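Side-chain contacts in pentalenene synthase (Streptomyces chartreusis NRRL 3882, PDB 6Q4S), which probably converts farnesyl diphosphate, with magnesium ions as cofactor, into the bicyclic sesquiterpenol 7-epi-alpha-eudesmol, releasing diphosphate: residues 33-38 with 80-85; 100-105 with 148-153. All blocks are in the same frame, centred on the assembly; numbering follows the deposited sequence.

Overall arrangement
From the N terminus, the chain runs through helix 19-32 into the loop 33-38. After helices 39-47, 50-57 and 63-79 it reaches 80-85, and contact 1 closes this first loop of 41 intervening residues. It ties the turn after helix 19-32 to the aspartate-rich motif after helix 63-79. Helix 90-103 follows and opens contact 2. The chain passes through helix 118-131 and closes contact 2 when helix 136-161 packs on helix 90-103. The two closures are in series, neither nested nor crossed. The centres of contact 1 and contact 2 lie about 19 Å apart. Contact 2 is deeper in the helical bundle. They meet where Asp80 OD2 packs against His153 CE1 at 4.2 Å.

Contact 1: residues 33-38 with 80-85; sequences MRLVRS and DDQFDA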
loop_
_atom_site.group_PDB
_atom_site.type_symbol
_atom_site.label_atom_id
_atom_site.label_comp_id
_atom_site.label_asym_id
_atom_site.label_seq_id
_atom_site.Cartn_x
_atom_site.Cartn_y
_atom_site.Cartn_z
ATOM N N MET A 33 4.355 26.179 -6.192
ATOM C CA MET A 33 3.276 25.145 -6.032
ATOM C C MET A 33 2.126 25.634 -5.180
ATOM O O MET A 33 1.188 24.895 -4.904
ATOM C CB MET A 33 3.880 23.866 -5.451
ATOM C CG MET A 33 5.014 23.304 -6.256
ATOM S SD MET A 33 4.623 23.060 -7.994
ATOM C CE MET A 33 3.546 21.617 -7.780
ATOM N N ARG A 34 2.184 26.887 -4.731
ATOM C CA ARG A 34 1.096 27.539 -4.032
ATOM C C ARG A 34 0.798 26.900 -2.678
ATOM O O ARG A 34 -0.307 27.045 -2.163
ATOM C CB ARG A 34 -0.159 27.674 -4.916
ATOM C CG ARG A 34 0.125 28.326 -6.256
ATOM C CD ARG A 34 -0.889 28.010 -7.346
ATOM N NE ARG A 34 -1.680 29.185 -7.717
ATOM C CZ ARG A 34 -1.237 30.279 -8.376
ATOM N NH1 ARG A 34 0.035 30.421 -8.769
ATOM N NH2 ARG A 34 -2.097 31.263 -8.646
ATOM N N LEU A 35 1.830 26.307 -2.071
ATOM C CA LEU A 35 1.741 25.712 -0.721
ATOM C C LEU A 35 1.734 26.745 0.368
ATOM O O LEU A 35 1.231 26.483 1.445
ATOM C CB LEU A 35 2.877 24.721 -0.494
ATOM C CG LEU A 35 2.805 23.570 -1.498
ATOM C CD1 LEU A 35 4.016 22.688 -1.376
ATOM C CD2 LEU A 35 1.511 22.771 -1.261
ATOM N N VAL A 36 2.363 27.891 0.126
ATOM C CA VAL A 36 2.199 29.047 0.967
ATOM C C VAL A 36 1.540 30.124 0.089
ATOM O O VAL A 36 1.758 30.183 -1.169
ATOM C CB VAL A 36 3.518 29.533 1.591
ATOM C CG1 VAL A 36 4.234 28.426 2.335
ATOM C CG2 VAL A 36 4.434 30.123 0.553
ATOM N N ARG A 37 0.782 30.985 0.763
ATOM C CA ARG A 37 -0.089 31.989 0.107
ATOM C C ARG A 37 0.158 33.466 0.518
ATOM O O ARG A 37 -0.395 34.355 -0.081
ATOM C CB ARG A 37 -1.563 31.631 0.395
ATOM C CG ARG A 37 -2.002 30.251 -0.136
ATOM C CD ARG A 37 -3.446 29.868 0.208
ATOM N NE ARG A 37 -3.726 29.825 1.653
ATOM C CZ ARG A 37 -3.442 28.813 2.495
ATOM N NH1 ARG A 37 -2.832 27.687 2.084
ATOM N NH2 ARG A 37 -3.772 28.931 3.784
ATOM N N SER A 38 0.950 33.701 1.556
ATOM C CA SER A 38 1.244 35.036 2.049
ATOM C C SER A 38 2.665 35.074 2.552
ATOM O O SER A 38 3.250 34.050 2.931
ATOM C CB SER A 38 0.287 35.428 3.175
ATOM O OG SER A 38 0.643 34.820 4.397
ATOM N N ASP A 80 -1.629 20.012 7.447
ATOM C CA ASP A 80 -2.694 20.766 8.295
ATOM C C ASP A 80 -3.040 22.207 7.852
ATOM O O ASP A 80 -4.216 22.595 7.730
ATOM C CB ASP A 80 -2.404 20.811 9.813
ATOM C CG ASP A 80 -0.970 20.493 10.152
ATOM O OD1 ASP A 80 -0.076 21.301 9.769
ATOM O OD2 ASP A 80 -0.755 19.410 10.765
ATOM N N ASP A 81 -1.995 22.962 7.544
ATOM C CA ASP A 81 -2.108 24.398 7.232
ATOM C C ASP A 81 -2.699 24.697 5.824
ATOM O O ASP A 81 -2.849 25.846 5.453
ATOM C CB ASP A 81 -0.740 25.113 7.482
ATOM C CG ASP A 81 -0.146 24.807 8.905
ATOM O OD1 ASP A 81 -0.833 24.171 9.733
ATOM O OD2 ASP A 81 1.006 25.176 9.195
ATOM N N GLN A 82 -3.085 23.685 5.057
ATOM C CA GLN A 82 -3.703 23.928 3.751
ATOM C C GLN A 82 -5.200 24.266 3.837
ATOM O O GLN A 82 -5.771 24.718 2.841
ATOM C CB GLN A 82 -3.476 22.713 2.838
ATOM C CG GLN A 82 -2.004 22.450 2.537
ATOM C CD GLN A 82 -1.379 23.590 1.718
ATOM O OE1 GLN A 82 -1.700 23.746 0.570
ATOM N NE2 GLN A 82 -0.509 24.367 2.321
ATOM N N PHE A 83 -5.795 24.052 5.027
ATOM C CA PHE A 83 -7.263 24.054 5.282
ATOM C C PHE A 83 -7.650 25.139 6.286
ATOM O O PHE A 83 -6.993 25.262 7.342
ATOM C CB PHE A 83 -7.718 22.687 5.861
ATOM C CG PHE A 83 -7.234 21.527 5.056
ATOM C CD1 PHE A 83 -7.925 21.115 3.950
ATOM C CD2 PHE A 83 -6.025 20.916 5.351
ATOM C CE1 PHE A 83 -7.449 20.077 3.167
ATOM C CE2 PHE A 83 -5.533 19.908 4.554
ATOM C CZ PHE A 83 -6.256 19.483 3.458
ATOM N N ASP A 84 -8.712 25.895 5.956
ATOM C CA ASP A 84 -9.332 26.883 6.866
ATOM C C ASP A 84 -9.635 26.184 8.202
ATOM O O ASP A 84 -10.361 25.178 8.226
ATOM C CB ASP A 84 -10.621 27.453 6.241
ATOM C CG ASP A 84 -11.126 28.710 6.949
ATOM O OD1 ASP A 84 -10.399 29.727 6.934
ATOM O OD2 ASP A 84 -12.253 28.687 7.502
ATOM N N ALA A 85 -9.040 26.690 9.289
ATOM C CA ALA A 85 -9.020 25.983 10.592
ATOM C C ALA A 85 -10.353 26.074 11.353
ATOM O O ALA A 85 -10.597 25.283 12.279
ATOM C CB ALA A 85 -7.860 26.479 11.465
#
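Gln82 reaches across to the backbone of Leu35 and makes the one hydrogen bond between 33-38 and 80-85. Its NE2 lies 2.9 Å from Leu35 O, with an N-H...O angle of 157°. The donor sits in the carbonyl plane on a lone pair, and the acceptor lies almost in the amide plane. Both groups are thus well turned for the bond. The bend of the Gln82 chain at chi2 (-65°) turns the amide toward 33-38. Beside the bond, the Leu35 methyl CD2 lies 3.8 Å from Gln82 OE1. This is the closer-packed part: Leu35 is buried against Trp29, Leu75 and Leu78, and Gln82 also touches Pro118 and Ile119.

Gln82 is the third residue of the DDXXD motif, whose Asp80 and Asp84 are likely magnesium ligands, as in a close relative. With the Gln82 amide gone, as in an alanine at this place, Leu35 O would probably lose its donor from this segment, and a gap would open beside Leu35 CD2.

Toward solvent the contact is looser. The exposed Arg37 lays the edge of its guanidinium near Asp81 O, but NH2 stays 3.6 Å from that oxygen. Arg37 NH1 lies 4.1 Å from Gln82 NE2, with the guanidinium and amide planes 69° apart. Asp81 turns the end of its side chain away from the loop 33-38.

Contact 2: residues 100-105 with 148-153; sequences ELIVTP and RFLVAH
Leu150 has the largest share of this buried, wholly apolar contact and touches both Leu101 and Ile102 of helix 90-103. Just before it on helix 136-161, Arg148 points away from helix 90-103, and its NH2 is hydrogen-bonded to Thr140 OG1 of the second subunit.

Leu150 points toward helix 90-103. Its CD1 methyl lies 3.7 Å from Leu101 CB and also 3.7 Å from Ile102 CG1. The root of the side chain takes part as well: Leu150 CB is 3.8 Å from Ile102 CD1. The Leu150 and Ile102 chains slide past each other in opposite directions. With chi2 of Ile102 extended (169°), CD1 reaches past Leu150 to the next residue.

That residue is Val151. With CG1 anti to the backbone N (chi1 170°), Val151 CG2 is the methyl that meets Ile102 CD1, at 3.9 Å. The two side chains cross at about a right angle. Further on, Ala152 touches helix 170-180, and the His153 ring meets Phe79.

Ile102 also packs on Val103 of the second subunit, and Val151 on Arg107 of that subunit. This is helix-to-helix packing at the subunit interface, within the all-helical terpene synthase fold.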
loop_
_atom_site.group_PDB
_atom_site.type_symbol
_atom_site.label_atom_id
_atom_site.label_comp_id
_atom_site.label_asym_id
_atom_site.label_seq_id
_atom_site.Cartn_x
_atom_site.Cartn_y
_atom_site.Cartn_z
ATOM N N GLU A 100 -6.297 11.085 -1.035
ATOM C CA GLU A 100 -5.719 11.370 -2.363
ATOM C C GLU A 100 -4.221 11.215 -2.281
ATOM O O GLU A 100 -3.607 10.566 -3.127
ATOM C CB GLU A 100 -6.110 12.797 -2.879
ATOM C CG GLU A 100 -5.602 13.095 -4.270
ATOM C CD GLU A 100 -6.296 12.270 -5.332
ATOM O OE1 GLU A 100 -5.642 11.656 -6.201
ATOM O OE2 GLU A 100 -7.549 12.242 -5.318
ATOM N N LEU A 101 -3.609 11.669 -1.209
ATOM C CA LEU A 101 -2.170 11.451 -1.017
ATOM C C LEU A 101 -1.812 9.963 -0.866
ATOM O O LEU A 101 -0.758 9.482 -1.332
ATOM C CB LEU A 101 -1.693 12.271 0.160
ATOM C CG LEU A 101 -1.958 13.796 0.191
ATOM C CD1 LEU A 101 -1.424 14.353 1.518
ATOM C CD2 LEU A 101 -1.281 14.424 -0.989
ATOM N N ILE A 102 -2.723 9.194 -0.288
ATOM C CA ILE A 102 -2.503 7.778 -0.135
ATOM C C ILE A 102 -2.559 7.075 -1.506
ATOM O O ILE A 102 -1.758 6.182 -1.778
ATOM C CB ILE A 102 -3.533 7.118 0.848
ATOM C CG1 ILE A 102 -3.229 7.607 2.253
ATOM C CG2 ILE A 102 -3.450 5.581 0.804
ATOM C CD1 ILE A 102 -4.286 7.278 3.298
ATOM N N VAL A 103 -3.483 7.437 -2.375
ATOM C CA VAL A 103 -3.602 6.659 -3.622
ATOM C C VAL A 103 -2.602 7.074 -4.680
ATOM O O VAL A 103 -2.397 6.363 -5.609
ATOM C CB VAL A 103 -5.016 6.685 -4.185
ATOM C CG1 VAL A 103 -6.003 6.138 -3.177
ATOM C CG2 VAL A 103 -5.489 8.046 -4.570
ATOM N N THR A 104 -1.935 8.218 -4.525
ATOM C CA THR A 104 -1.026 8.738 -5.575
ATOM C C THR A 104 0.085 7.744 -5.830
ATOM O O THR A 104 0.385 7.446 -6.988
ATOM C CB THR A 104 -0.561 10.170 -5.208
ATOM O OG1 THR A 104 -1.653 11.069 -5.422
ATOM C CG2 THR A 104 0.636 10.629 -5.984
ATOM N N PRO A 105 0.659 7.130 -4.774
ATOM C CA PRO A 105 1.653 6.105 -5.088
ATOM C C PRO A 105 1.071 4.798 -5.527
ATOM O O PRO A 105 1.823 3.913 -5.879
ATOM C CB PRO A 105 2.387 5.887 -3.775
ATOM C CG PRO A 105 2.110 7.127 -2.972
ATOM C CD PRO A 105 0.734 7.543 -3.370
ATOM N N ARG A 148 -0.038 3.988 5.849
ATOM C CA ARG A 148 -0.301 3.733 7.295
ATOM C C ARG A 148 -0.136 5.040 8.105
ATOM O O ARG A 148 -0.968 5.370 8.943
ATOM C CB ARG A 148 0.632 2.656 7.851
ATOM C CG ARG A 148 0.392 1.257 7.308
ATOM C CD ARG A 148 1.273 0.223 7.969
ATOM N NE ARG A 148 1.053 -1.080 7.241
ATOM C CZ ARG A 148 1.867 -1.613 6.367
ATOM N NH1 ARG A 148 3.074 -1.057 6.166
ATOM N NH2 ARG A 148 1.488 -2.712 5.708
ATOM N N PHE A 149 0.886 5.829 7.759
ATOM C CA PHE A 149 1.136 7.110 8.348
ATOM C C PHE A 149 -0.045 8.047 8.173
ATOM O O PHE A 149 -0.499 8.731 9.124
ATOM C CB PHE A 149 2.452 7.748 7.790
ATOM C CG PHE A 149 2.515 9.214 7.970
ATOM C CD1 PHE A 149 2.605 9.747 9.245
ATOM C CD2 PHE A 149 2.414 10.084 6.884
ATOM C CE1 PHE A 149 2.706 11.120 9.432
ATOM C CE2 PHE A 149 2.447 11.456 7.063
ATOM C CZ PHE A 149 2.603 11.969 8.379
ATOM N N LEU A 150 -0.533 8.144 6.955
ATOM C CA LEU A 150 -1.555 9.098 6.709
ATOM C C LEU A 150 -2.921 8.720 7.334
ATOM O O LEU A 150 -3.659 9.618 7.748
ATOM C CB LEU A 150 -1.713 9.365 5.243
ATOM C CG LEU A 150 -0.624 10.297 4.615
ATOM C CD1 LEU A 150 -0.753 10.236 3.115
ATOM C CD2 LEU A 150 -0.775 11.756 5.071
ATOM N N VAL A 151 -3.223 7.420 7.365
ATOM C CA VAL A 151 -4.405 6.939 8.046
ATOM C C VAL A 151 -4.361 7.340 9.541
ATOM O O VAL A 151 -5.330 7.887 10.082
ATOM C CB VAL A 151 -4.565 5.426 7.908
ATOM C CG1 VAL A 151 -5.701 4.923 8.847
ATOM C CG2 VAL A 151 -4.893 5.039 6.435
ATOM N N ALA A 152 -3.227 7.066 10.169
ATOM C CA ALA A 152 -2.992 7.390 11.538
ATOM C C ALA A 152 -3.088 8.901 11.747
ATOM O O ALA A 152 -3.655 9.341 12.765
ATOM C CB ALA A 152 -1.672 6.865 11.968
ATOM N N HIS A 153 -2.546 9.687 10.815
ATOM C CA HIS A 153 -2.724 11.136 10.895
ATOM C C HIS A 153 -4.201 11.527 10.906
ATOM O O HIS A 153 -4.588 12.408 11.666
ATOM C CB HIS A 153 -2.071 11.889 9.743
ATOM C CG HIS A 153 -2.250 13.384 9.818
ATOM N ND1 HIS A 153 -1.711 14.149 10.830
ATOM C CD2 HIS A 153 -2.941 14.247 9.033
ATOM C CE1 HIS A 153 -2.031 15.414 10.659
ATOM N NE2 HIS A 153 -2.737 15.513 9.552
#